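Local coordinates for protein 4-methyl-5(B-hydroxyethyl)-thiazole monophosphate biosynthesis enzyme (Vibrio cholerae O1 biovar El Tor, PDB 3OT1) that is of unknown function, named as a thiazole monophosphate biosynthesis enzyme, and belongs to the DJ-1/PfpI family, which shares a clan with the class I glutamine amidotransferases, at residues S9-V14 and A71-A76; D30-A35 and A172-L177; Q62-C67 and A88-L93; G82-F87 and A115-K120; L106-C111 and H156-Q161. All blocks are in the same frame, centred on the assembly; numbering follows the deposited sequence. Where two conformers were deposited one is given.

Interaction 1: S9-V14 and A71-A76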
# COMPACT_ATOMS: atom_id res chain seq x y z
N SER A 9 24.17 -7.26 2.19
CA SER A 9 23.38 -8.52 2.24
C SER A 9 21.86 -8.31 2.06
O SER A 9 21.05 -9.16 2.48
CB SER A 9 23.67 -9.27 3.55
OG SER A 9 25.02 -9.08 3.95
N LYS A 10 21.52 -7.20 1.42
CA LYS A 10 20.15 -6.83 1.05
C LYS A 10 19.22 -6.76 2.26
O LYS A 10 18.12 -7.33 2.25
CB LYS A 10 19.60 -7.83 0.04
CG LYS A 10 20.47 -7.99 -1.17
CD LYS A 10 19.91 -9.01 -2.12
CE LYS A 10 20.35 -10.39 -1.73
NZ LYS A 10 19.95 -10.72 -0.34
N ARG A 11 19.66 -6.05 3.28
CA ARG A 11 18.94 -5.95 4.55
C ARG A 11 18.43 -4.53 4.73
O ARG A 11 19.21 -3.57 4.63
CB ARG A 11 19.90 -6.30 5.68
CG ARG A 11 20.58 -7.68 5.55
CD ARG A 11 21.91 -7.71 6.28
NE ARG A 11 22.85 -6.71 5.76
CZ ARG A 11 23.99 -6.37 6.36
NH1 ARG A 11 24.33 -6.97 7.49
NH2 ARG A 11 24.79 -5.44 5.84
N ILE A 12 17.13 -4.38 4.97
CA ILE A 12 16.51 -3.05 5.08
C ILE A 12 15.84 -2.91 6.45
O ILE A 12 15.08 -3.79 6.88
CB ILE A 12 15.41 -2.85 4.01
CG1 ILE A 12 15.86 -3.36 2.62
CG2 ILE A 12 14.98 -1.38 3.99
CD1 ILE A 12 17.01 -2.57 2.04
N LEU A 13 16.07 -1.77 7.09
CA LEU A 13 15.40 -1.43 8.34
C LEU A 13 14.28 -0.44 8.05
O LEU A 13 14.53 0.60 7.43
CB LEU A 13 16.39 -0.82 9.33
CG LEU A 13 15.81 -0.39 10.67
CD1 LEU A 13 15.14 -1.53 11.40
CD2 LEU A 13 16.93 0.22 11.54
N VAL A 14 13.05 -0.78 8.47
CA VAL A 14 11.88 0.07 8.30
C VAL A 14 11.29 0.38 9.67
O VAL A 14 10.53 -0.42 10.25
CB VAL A 14 10.81 -0.59 7.40
CG1 VAL A 14 9.62 0.34 7.20
CG2 VAL A 14 11.41 -0.97 6.06
N ALA A 71 23.96 -3.95 10.90
CA ALA A 71 23.15 -5.10 10.51
C ALA A 71 22.30 -4.85 9.27
O ALA A 71 21.56 -5.73 8.86
CB ALA A 71 22.26 -5.54 11.65
N PHE A 72 22.39 -3.65 8.69
CA PHE A 72 21.52 -3.29 7.57
C PHE A 72 22.30 -2.61 6.46
O PHE A 72 23.34 -1.99 6.71
CB PHE A 72 20.39 -2.37 8.06
CG PHE A 72 19.57 -2.99 9.15
CD1 PHE A 72 18.56 -3.89 8.84
CD2 PHE A 72 19.81 -2.73 10.48
CE1 PHE A 72 17.81 -4.49 9.83
CE2 PHE A 72 19.06 -3.32 11.47
CZ PHE A 72 18.03 -4.20 11.13
N ASP A 73 21.75 -2.65 5.27
CA ASP A 73 22.29 -1.95 4.12
C ASP A 73 21.60 -0.63 3.84
O ASP A 73 22.16 0.20 3.16
CB ASP A 73 22.20 -2.85 2.91
CG ASP A 73 22.99 -4.14 3.13
OD1 ASP A 73 24.21 -4.05 3.38
OD2 ASP A 73 22.38 -5.21 3.15
N ALA A 74 20.37 -0.45 4.34
CA ALA A 74 19.63 0.77 4.07
C ALA A 74 18.54 0.95 5.09
O ALA A 74 18.08 0.00 5.73
CB ALA A 74 19.05 0.76 2.66
N LEU A 75 18.14 2.22 5.23
CA LEU A 75 17.11 2.66 6.17
C LEU A 75 15.99 3.28 5.35
O LEU A 75 16.25 4.16 4.54
CB LEU A 75 17.72 3.70 7.12
CG LEU A 75 16.80 4.31 8.16
CD1 LEU A 75 16.29 3.28 9.17
CD2 LEU A 75 17.48 5.47 8.86
N ALA A 76 14.74 2.84 5.56
CA ALA A 76 13.59 3.38 4.85
C ALA A 76 12.55 3.87 5.85
O ALA A 76 12.07 3.09 6.69
CB ALA A 76 12.98 2.34 3.95

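Interaction 2: D30-A35 and A172-L177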
# COMPACT_ATOMS: atom_id res chain seq x y z
N ASP A 30 6.53 -4.70 1.44
CA ASP A 30 6.10 -5.73 0.47
C ASP A 30 6.98 -5.66 -0.78
O ASP A 30 7.51 -6.67 -1.23
CB ASP A 30 4.60 -5.50 0.18
CG ASP A 30 3.97 -6.50 -0.73
OD1 ASP A 30 4.58 -7.02 -1.67
OD2 ASP A 30 2.75 -6.72 -0.48
N THR A 31 7.14 -4.47 -1.34
CA THR A 31 7.91 -4.33 -2.56
C THR A 31 9.35 -4.78 -2.37
O THR A 31 9.92 -5.47 -3.23
CB THR A 31 7.83 -2.88 -3.10
OG1 THR A 31 6.45 -2.55 -3.31
CG2 THR A 31 8.55 -2.72 -4.42
N LEU A 32 9.96 -4.42 -1.26
CA LEU A 32 11.32 -4.86 -1.01
C LEU A 32 11.42 -6.36 -0.79
O LEU A 32 12.39 -6.97 -1.24
CB LEU A 32 11.91 -4.08 0.17
CG LEU A 32 12.12 -2.58 -0.06
CD1 LEU A 32 12.41 -1.86 1.25
CD2 LEU A 32 13.24 -2.38 -1.06
N VAL A 33 10.43 -6.96 -0.13
CA VAL A 33 10.42 -8.40 0.03
C VAL A 33 10.30 -9.11 -1.34
O VAL A 33 10.93 -10.14 -1.58
CB VAL A 33 9.32 -8.83 1.03
CG1 VAL A 33 9.12 -10.32 1.00
CG2 VAL A 33 9.70 -8.36 2.44
N ARG A 34 9.52 -8.54 -2.24
CA ARG A 34 9.40 -9.07 -3.58
C ARG A 34 10.73 -9.09 -4.32
O ARG A 34 10.93 -9.90 -5.23
CB ARG A 34 8.38 -8.27 -4.41
CG ARG A 34 6.92 -8.52 -4.00
CD ARG A 34 6.00 -7.51 -4.64
NE ARG A 34 4.59 -7.80 -4.39
CZ ARG A 34 3.69 -8.20 -5.29
NH1 ARG A 34 4.01 -8.36 -6.56
NH2 ARG A 34 2.45 -8.40 -4.86
N ALA A 35 11.59 -8.15 -3.96
CA ALA A 35 12.93 -8.02 -4.55
C ALA A 35 13.96 -8.89 -3.85
O ALA A 35 15.15 -8.80 -4.19
CB ALA A 35 13.37 -6.56 -4.52
N ALA A 172 12.44 2.46 -6.88
CA ALA A 172 13.69 3.22 -7.03
C ALA A 172 14.73 2.75 -6.02
O ALA A 172 15.91 2.66 -6.34
CB ALA A 172 13.42 4.70 -6.85
N MSE A 173 14.30 2.45 -4.79
CA MSE A 173 15.21 1.89 -3.80
C MSE A 173 15.84 0.60 -4.30
O MSE A 173 17.04 0.40 -4.18
CB MSE A 173 14.49 1.58 -2.49
CG MSE A 173 14.11 2.73 -1.61
SE MSE A 173 13.38 2.16 0.08
CE MSE A 173 14.79 1.45 0.46
N ILE A 174 15.03 -0.28 -4.86
CA ILE A 174 15.55 -1.52 -5.43
C ILE A 174 16.56 -1.24 -6.54
O ILE A 174 17.63 -1.86 -6.59
CB ILE A 174 14.43 -2.43 -5.95
CG1 ILE A 174 13.53 -2.91 -4.80
CG2 ILE A 174 15.00 -3.65 -6.68
CD1 ILE A 174 12.14 -3.37 -5.27
N ALA A 175 16.21 -0.32 -7.43
CA ALA A 175 17.11 0.02 -8.53
C ALA A 175 18.47 0.49 -8.00
O ALA A 175 19.52 0.07 -8.52
CB ALA A 175 16.48 1.05 -9.44
N LEU A 176 18.46 1.33 -6.96
CA LEU A 176 19.70 1.85 -6.38
C LEU A 176 20.50 0.77 -5.69
O LEU A 176 21.73 0.74 -5.78
CB LEU A 176 19.39 2.98 -5.39
CG LEU A 176 18.91 4.27 -6.02
CD1 LEU A 176 18.29 5.18 -5.01
CD2 LEU A 176 20.05 5.00 -6.75
N LEU A 177 19.83 -0.10 -4.95
CA LEU A 177 20.51 -1.09 -4.11
C LEU A 177 20.95 -2.33 -4.89
O LEU A 177 21.95 -2.95 -4.55
CB LEU A 177 19.62 -1.52 -2.95
CG LEU A 177 19.39 -0.45 -1.89
CD1 LEU A 177 18.28 -0.84 -0.95
CD2 LEU A 177 20.69 -0.16 -1.14

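Interaction 3: Q62-C67 and A88-L93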
# COMPACT_ATOMS: atom_id res chain seq x y z
N GLN A 62 10.89 -6.16 16.22
CA GLN A 62 11.78 -5.75 17.28
C GLN A 62 11.61 -4.26 17.52
O GLN A 62 10.94 -3.53 16.77
CB GLN A 62 13.23 -6.08 16.93
CG GLN A 62 13.80 -5.35 15.75
CD GLN A 62 15.03 -6.05 15.18
OE1 GLN A 62 15.00 -7.25 14.88
NE2 GLN A 62 16.12 -5.31 15.04
N THR A 63 12.23 -3.84 18.59
CA THR A 63 12.17 -2.47 19.01
C THR A 63 13.27 -1.66 18.34
O THR A 63 14.36 -2.17 18.02
CB THR A 63 12.29 -2.38 20.54
OG1 THR A 63 11.99 -1.05 20.97
CG2 THR A 63 13.67 -2.78 20.99
N LEU A 64 13.01 -0.38 18.10
CA LEU A 64 14.02 0.47 17.48
C LEU A 64 15.33 0.55 18.29
O LEU A 64 16.39 0.64 17.70
CB LEU A 64 13.45 1.85 17.19
CG LEU A 64 14.20 2.63 16.11
CD1 LEU A 64 14.13 1.94 14.74
CD2 LEU A 64 13.68 4.05 16.07
N GLU A 65 15.25 0.49 19.62
CA GLU A 65 16.45 0.51 20.47
C GLU A 65 17.37 -0.71 20.29
O GLU A 65 18.56 -0.65 20.60
CB GLU A 65 16.06 0.64 21.96
CG GLU A 65 15.95 2.08 22.49
CD GLU A 65 15.75 2.14 24.01
OE1 GLU A 65 16.06 1.14 24.70
OE2 GLU A 65 15.29 3.18 24.52
N ALA A 66 16.83 -1.83 19.80
CA ALA A 66 17.63 -3.02 19.49
C ALA A 66 18.31 -3.01 18.12
O ALA A 66 18.94 -4.01 17.72
CB ALA A 66 16.77 -4.27 19.62
N CYS A 67 18.18 -1.91 17.38
CA CYS A 67 18.69 -1.86 16.03
C CYS A 67 20.04 -1.20 15.97
O CYS A 67 20.25 -0.17 16.61
CB CYS A 67 17.74 -1.08 15.15
SG CYS A 67 16.14 -1.88 14.98
N ALA A 88 10.75 12.18 14.81
CA ALA A 88 11.49 13.40 15.18
C ALA A 88 11.76 13.49 16.68
O ALA A 88 12.77 14.07 17.10
CB ALA A 88 10.76 14.66 14.69
N ASP A 89 10.85 12.90 17.46
CA ASP A 89 10.92 12.89 18.92
C ASP A 89 11.68 11.70 19.49
O ASP A 89 11.80 11.57 20.70
CB ASP A 89 9.49 12.89 19.50
CG ASP A 89 8.70 14.17 19.21
OD1 ASP A 89 9.28 15.24 18.93
OD2 ASP A 89 7.45 14.12 19.29
N SER A 90 12.21 10.83 18.63
CA SER A 90 12.88 9.63 19.05
C SER A 90 14.38 9.79 18.96
O SER A 90 14.93 9.88 17.88
CB SER A 90 12.46 8.46 18.16
OG SER A 90 13.28 7.32 18.37
N THR A 91 15.02 9.80 20.12
CA THR A 91 16.48 9.84 20.20
C THR A 91 17.10 8.74 19.35
O THR A 91 18.06 8.99 18.59
CB THR A 91 16.93 9.74 21.68
OG1 THR A 91 16.27 10.77 22.43
CG2 THR A 91 18.45 9.84 21.79
N ALA A 92 16.59 7.54 19.49
CA ALA A 92 17.15 6.39 18.78
C ALA A 92 16.98 6.54 17.28
O ALA A 92 17.87 6.16 16.53
CB ALA A 92 16.50 5.10 19.25
N LEU A 93 15.84 7.03 16.81
CA LEU A 93 15.61 7.17 15.38
C LEU A 93 16.60 8.17 14.80
O LEU A 93 17.21 7.94 13.75
CB LEU A 93 14.15 7.57 15.10
CG LEU A 93 13.59 7.59 13.67
CD1 LEU A 93 14.13 8.78 12.90
CD2 LEU A 93 13.88 6.28 12.91

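Interaction 4: G82-F87 and A115-K120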
# COMPACT_ATOMS: atom_id res chain seq x y z
N GLY A 82 1.66 12.01 12.23
CA GLY A 82 1.95 11.56 13.59
C GLY A 82 3.20 10.69 13.67
O GLY A 82 3.98 10.77 14.62
N GLY A 83 3.37 9.81 12.70
CA GLY A 83 4.53 8.93 12.66
C GLY A 83 5.82 9.71 12.47
O GLY A 83 6.81 9.45 13.15
N ALA A 84 5.82 10.66 11.54
CA ALA A 84 7.00 11.50 11.32
C ALA A 84 7.34 12.28 12.59
O ALA A 84 8.51 12.43 12.94
CB ALA A 84 6.79 12.43 10.17
N GLN A 85 6.33 12.78 13.30
CA GLN A 85 6.58 13.51 14.55
C GLN A 85 7.18 12.57 15.60
O GLN A 85 8.08 12.93 16.34
CB GLN A 85 5.30 14.16 15.10
CG GLN A 85 4.72 15.29 14.25
CD GLN A 85 5.51 16.58 14.31
OE1 GLN A 85 6.67 16.59 14.69
NE2 GLN A 85 4.88 17.68 13.91
N ALA A 86 6.67 11.35 15.66
CA ALA A 86 7.22 10.35 16.58
C ALA A 86 8.68 10.05 16.25
O ALA A 86 9.51 9.91 17.15
CB ALA A 86 6.40 9.06 16.56
N PHE A 87 9.02 9.98 14.97
CA PHE A 87 10.39 9.80 14.55
C PHE A 87 11.26 10.98 15.01
O PHE A 87 12.38 10.80 15.51
CB PHE A 87 10.49 9.67 13.03
CG PHE A 87 9.98 8.35 12.43
CD1 PHE A 87 9.61 7.25 13.18
CD2 PHE A 87 9.90 8.25 11.05
CE1 PHE A 87 9.17 6.09 12.56
CE2 PHE A 87 9.47 7.09 10.44
CZ PHE A 87 9.10 6.01 11.20
N ALA A 115 10.31 16.53 5.77
CA ALA A 115 9.99 17.84 6.35
C ALA A 115 10.06 17.83 7.88
O ALA A 115 10.77 18.64 8.49
CB ALA A 115 8.62 18.29 5.88
N LEU A 116 9.31 16.93 8.51
CA LEU A 116 9.15 16.94 9.95
C LEU A 116 10.29 16.29 10.71
O LEU A 116 10.44 16.56 11.92
CB LEU A 116 7.82 16.32 10.37
CG LEU A 116 6.58 17.04 9.84
CD1 LEU A 116 5.32 16.37 10.39
CD2 LEU A 116 6.60 18.53 10.16
N VAL A 117 11.11 15.48 10.03
CA VAL A 117 12.29 14.88 10.64
C VAL A 117 13.56 15.57 10.12
O VAL A 117 14.28 16.18 10.90
CB VAL A 117 12.35 13.36 10.46
CG1 VAL A 117 13.59 12.83 11.20
CG2 VAL A 117 11.06 12.72 10.97
N PHE A 118 13.85 15.47 8.82
CA PHE A 118 15.16 15.94 8.36
C PHE A 118 15.31 17.46 8.49
O PHE A 118 16.29 17.95 9.06
CB PHE A 118 15.44 15.55 6.91
CG PHE A 118 15.40 14.06 6.61
CD1 PHE A 118 15.55 13.08 7.59
CD2 PHE A 118 15.25 13.66 5.28
CE1 PHE A 118 15.52 11.74 7.23
CE2 PHE A 118 15.24 12.34 4.95
CZ PHE A 118 15.37 11.39 5.90
N ALA A 119 14.34 18.20 7.95
CA ALA A 119 14.43 19.65 7.97
C ALA A 119 14.40 20.16 9.42
O ALA A 119 15.20 21.03 9.76
CB ALA A 119 13.36 20.27 7.11
N LYS A 120 13.58 19.57 10.29
CA LYS A 120 13.46 20.02 11.69
C LYS A 120 14.62 19.63 12.62
O LYS A 120 14.90 20.34 13.58
CB LYS A 120 12.13 19.53 12.30
CG LYS A 120 10.89 20.18 11.69
CD LYS A 120 10.93 21.69 11.81
O HOH W 1 9.03 17.95 13.77

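Interaction 5: L106-C111 and H156-Q161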
# COMPACT_ATOMS: atom_id res chain seq x y z
N LEU A 106 22.38 4.09 1.97
CA LEU A 106 21.15 4.72 1.55
C LEU A 106 20.19 4.93 2.72
O LEU A 106 19.85 4.00 3.44
CB LEU A 106 20.49 3.85 0.50
CG LEU A 106 19.21 4.39 -0.13
CD1 LEU A 106 19.46 5.70 -0.91
CD2 LEU A 106 18.57 3.31 -1.03
N VAL A 107 19.73 6.18 2.82
CA VAL A 107 18.60 6.55 3.66
C VAL A 107 17.51 7.03 2.72
O VAL A 107 17.75 7.86 1.84
CB VAL A 107 18.99 7.60 4.70
CG1 VAL A 107 17.73 8.06 5.46
CG2 VAL A 107 20.06 7.04 5.65
N ALA A 108 16.31 6.48 2.92
CA ALA A 108 15.17 6.76 2.06
C ALA A 108 14.01 7.21 2.94
O ALA A 108 13.79 6.62 3.98
CB ALA A 108 14.80 5.49 1.29
N ALA A 109 13.29 8.24 2.54
CA ALA A 109 12.17 8.72 3.33
C ALA A 109 11.09 9.32 2.45
O ALA A 109 11.37 9.88 1.40
CB ALA A 109 12.64 9.77 4.35
N ILE A 110 9.84 9.22 2.90
CA ILE A 110 8.71 9.63 2.11
C ILE A 110 7.76 10.51 2.91
O ILE A 110 7.69 10.42 4.13
CB ILE A 110 8.01 8.38 1.51
CG1 ILE A 110 6.92 8.71 0.48
CG2 ILE A 110 7.49 7.46 2.61
CD1 ILE A 110 6.53 7.51 -0.37
N CYS A 111 6.97 11.28 2.16
CA CYS A 111 5.83 11.99 2.70
C CYS A 111 6.22 13.07 3.73
O CYS A 111 7.02 13.94 3.40
CB CYS A 111 4.87 10.90 3.24
SG CYS A 111 3.31 11.32 3.93
N HIS A 156 23.69 10.11 -0.40
CA HIS A 156 23.01 8.81 -0.48
C HIS A 156 21.59 8.91 0.06
O HIS A 156 21.21 8.17 0.98
CB HIS A 156 23.78 7.75 0.33
CG HIS A 156 25.22 7.67 -0.02
ND1 HIS A 156 26.21 8.18 0.79
CD2 HIS A 156 25.84 7.16 -1.11
CE1 HIS A 156 27.39 7.97 0.22
NE2 HIS A 156 27.19 7.36 -0.93
N LEU A 157 20.81 9.85 -0.48
CA LEU A 157 19.49 10.17 0.06
C LEU A 157 18.41 10.05 -1.00
O LEU A 157 18.48 10.66 -2.06
CB LEU A 157 19.48 11.60 0.62
CG LEU A 157 18.14 12.05 1.20
CD1 LEU A 157 17.80 11.27 2.46
CD2 LEU A 157 18.11 13.56 1.43
N LEU A 158 17.37 9.27 -0.71
CA LEU A 158 16.24 9.11 -1.61
C LEU A 158 15.00 9.64 -0.90
O LEU A 158 14.71 9.19 0.21
CB LEU A 158 16.04 7.64 -1.95
CG LEU A 158 14.93 7.34 -2.97
CD1 LEU A 158 15.32 7.85 -4.37
CD2 LEU A 158 14.62 5.84 -2.97
N THR A 159 14.28 10.56 -1.52
CA THR A 159 13.04 11.03 -0.94
C THR A 159 11.89 10.96 -1.94
O THR A 159 12.09 10.88 -3.15
CB THR A 159 13.19 12.46 -0.37
OG1 THR A 159 13.67 13.34 -1.39
CG2 THR A 159 14.08 12.46 0.85
N SER A 160 10.67 10.97 -1.40
CA SER A 160 9.50 10.88 -2.24
C SER A 160 8.31 11.53 -1.52
O SER A 160 8.41 11.92 -0.37
CB SER A 160 9.25 9.43 -2.63
OG SER A 160 8.25 9.25 -3.61
N GLN A 161 7.19 11.66 -2.20
CA GLN A 161 6.12 12.57 -1.80
C GLN A 161 4.94 12.02 -1.00
O GLN A 161 4.48 12.70 -0.11
CB GLN A 161 5.58 13.29 -3.03
CG GLN A 161 6.63 14.17 -3.73
CD GLN A 161 6.00 15.14 -4.69
OE1 GLN A 161 4.78 15.35 -4.69
NE2 GLN A 161 6.84 15.78 -5.49

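Interaction 1: S9-V14 and A71-A76
Strands 11-14 and 74-76 are neighbours in the parallel part of the mixed central sheet of this DJ-1-type fold, where Arg11 grips Asp73 just ahead of the first bridge, Ile12 with Ala74. Leu13 N donates to Ala74 O at 3.0 Å, and Leu13 O receives Ala76 N at 2.9 Å. One step earlier the Arg11 carbonyl takes Asp73 N at 2.8 Å and, weakly, Ala74 N.

Asp73 OD2 holds three donors: Ser9 N, on the syn side; Arg11 N, on the anti lone pair at 2.8 Å; and Arg11 NE at 3.0 Å, which a bend at chi3 (-60°) brings round to it. Arg11 NH2 completes a side-on salt bridge to Asp73 OD1 at 2.9 Å. Both guanidinium bonds are almost straight and lie in that group's plane, yet they come from above the carboxylate plane, because the two planes are turned 49° apart. The Ala71 carbonyl carbon sits over one guanidinium face near its rim, and Ser9 OG lies off the opposite face.

On the sheet face carrying Leu13 and Leu75, Leu13 CB stands over the centre of the Phe72 ring, a CH-pi contact 3.8 Å from the centroid. The Leu13 and Leu75 side chains lie side by side, Leu13 CD2 3.9 Å from Leu75 CD1, and both touch Phe100 of helix 91-102. Ile12 and Ala74 point to the other side, against Leu177.

With a single carboxylate joining two backbone N-H groups to a guanidinium, the strand start is fixed in position, and the bonded Arg11 probably stabilises the charged form of Asp73.

Interaction 2: D30-A35 and A172-L177
Leu32 and Ile174 meet on one side of helix 22-34; its flat groups, the Arg34 guanidinium and the Asp30 carboxylate, are turned away from helix 166-178. The guanidinium receives Asp30 OD1 at its edge, close to its plane: Arg34 NE donates to Asp30 OD1 at 2.8 Å, one turn back on the same helix. Arg34 NH2 has a second partner, an acidic side chain of the neighbouring subunit, so this side of helix 22-34 belongs to the dimer interface.

Toward helix 166-178 the contact is wholly apolar, and Ile174 carries most of it. Its CG1 is anti to the carbonyl carbon (chi1 -65°), and chi2 of 159° carries CD1 out to Ala35 CB at 3.5 Å and Thr31 CG2 at 3.7 Å, two residues a turn apart. Ile174 CG1 passes Leu32 CD2 at 3.8 Å, the two side chains running in opposite directions. The other Leu32 branch, CD1, meets the CE methyl of Met173, a selenomethionine, at 4.2 Å, with the side chains nearly at a right angle. Thr31 OG1 bonds to Ile27 O in its own helix, and no hydrogen bond crosses between the two segments.

The short helix axes approach to 10.2 Å and run 37° apart. Both helices pack on the same side of the central sheet: Met173 rests on Leu158 of strand 157-160 and Leu32 CD1 on Ile12 of strand 11-16, while Ala183 and Val186 of helix 180-187 close over Ile174 and Ala35.

Interaction 3: Q62-C67 and A88-L93
Leu64 lays its CD2 methyl against the start of helix 91-102, overlapping Leu93, whose CB is 3.7 Å from Leu64 CD2. The same methyl lies 3.9 Å from Leu93 CD2, so one branch of Leu64 touches both the root and the tip of the opposite leucine. CG of Leu64 is anti to the backbone N, with chi1 at -159°, which swings it out of the 3-10 turn 64-66 toward the helix. Ala92 borders the same methyl more loosely, its CB 4.4 Å from Leu64 CD2. In the conformer given, Glu65 CG also lies loosely, 4.5 Å from Ala92 CB.

No hydrogen bond spans the two segments; the polar order lies within each. Ser90 is the N-cap of helix 91-102: its OG accepts from Leu93 N at 3.0 Å, with an N-H...O angle of 157°. That bond holds the first turn in shape just where Leu64 leans on it, and Leu64 CD2 is itself 4.0 Å from Ser90 OG. On the other side the Gln62 amide reaches the far end of its own segment, NE2 donating to Cys67 SG at 3.4 Å near the amide plane, while Ala66 N and Cys67 N bond back to Thr63 O and Leu64 O.

The contact joins the edge of the central sheet to a flanking helix. Gln62 and Leu64 pair with Ala43 of strand 38-43, Cys67 rests on Leu13, and Pro15 at the far end of strand 11-16 touches both Leu64 and Leu93.

Interaction 4: G82-F87 and A115-K120
This is a close helix-to-helix contact between Ala84 of helix 81-88 and Leu116 of helix 113-119, two elements that follow strands 74-77 and 106-110 of the central sheet. The short axes come within 8.3 Å and run 24° from parallel, a spacing made possible by the small residue in the middle: Ala84 CB meets Leu116 CB at 4.0 Å.

Val117 fills the groove beside it. Its CG2 lies 3.7 Å from Phe87 CB, and the same methyl sits over the backbone at Ala84 O, only 3.2 Å away, a tight fit. With CG1 anti to the backbone N (chi1 -177°), CG2 is left beside that N, and it is this branch that reaches the first helix. The Phe87 ring leads off elsewhere, toward Leu93, with Gly83 O above one face near the rim.

At the outer edge Gln85, in the conformer given of two, folds back over Leu116. The bend at chi2 (-73°) turns CD toward the second helix, and NE2 ends 3.8 Å from Leu116 CD1. The other amide atom of this conformer, OE1, is linked through a water that donates to it at 2.9 Å and to Leu116 O at 2.7 Å. The helix there has a wide pi-type turn, Lys120 N bonding weakly back to Ala115 O.

The chemistry is thus layered: aliphatic groups pack in the buried middle without direct hydrogen bonds, and on the exposed side a water can bridge Gln85 OE1 and Leu116 O in one Gln85 conformer.

Interaction 5: L106-C111 and H156-Q161
His156 begins the pairing: its carbonyl O takes Val107 N at 3.1 Å, and Leu106 CD1 lies against the same carbonyl. His156 and Leu157 form a G1 beta bulge against strand 149-152 on the far side. Leu157 sends CD1 to within 3.5 Å of Val107 O, its end resting on Phe118. Leu158 then bonds twice, N to Val107 O at 2.9 Å and O to Ala109 N at 2.9 Å. Its O also receives a short CA-H...O contact from Ala108 CA, while its CB packs beside Ala108 CB on the face that Met173 covers.

Thr159 turns back to the Leu157 face; its OG1, between the backbone N and the carbonyl carbon, is held by Thr130 N. Ser160 N follows at 3.1 Å from Ala109 O, less straight than the others. Its OG bonds to Arg148 O and Thr165 OG1, and its CB touches Ile110 CG1 and CD1. Ser160 O accepts Cys111 N at 3.0 Å, with the donor 38° above the carbonyl plane. Past the strand's end, Gln161 O lies 3.2 Å from Cys111 CA, and Gln161 NE2 bonds to Gln147 O.

The pair belongs to the parallel middle of the sheet in an alpha/beta sandwich, leading to Cys111 at the strand end. Its phi of 65° and psi of -126° are consistent with the nucleophile elbow that holds the reactive cysteine in DJ-1 relatives; a like role here is probable, not established.

Overall arrangement
From the N terminus, interaction 1 closes the first loop, pairing strand 11-16 with strand 74-77. Interaction 2 opens inside that loop and closes far later, bringing helix 22-34 to helix 166-178; it crosses interaction 1 and encloses interactions 3, 4 and 5. Interaction 3 also starts within the first loop, crosses interaction 1, and ties the sheet edge to helix 91-102. Interaction 4 crosses interaction 3, and interaction 5 crosses interaction 4, where helix 113-119 lies on the sheet. Strands 74-77 and 106-110 join interactions 1 and 5 into one sheet, with interactions 2 and 4 packed on opposite sides of it.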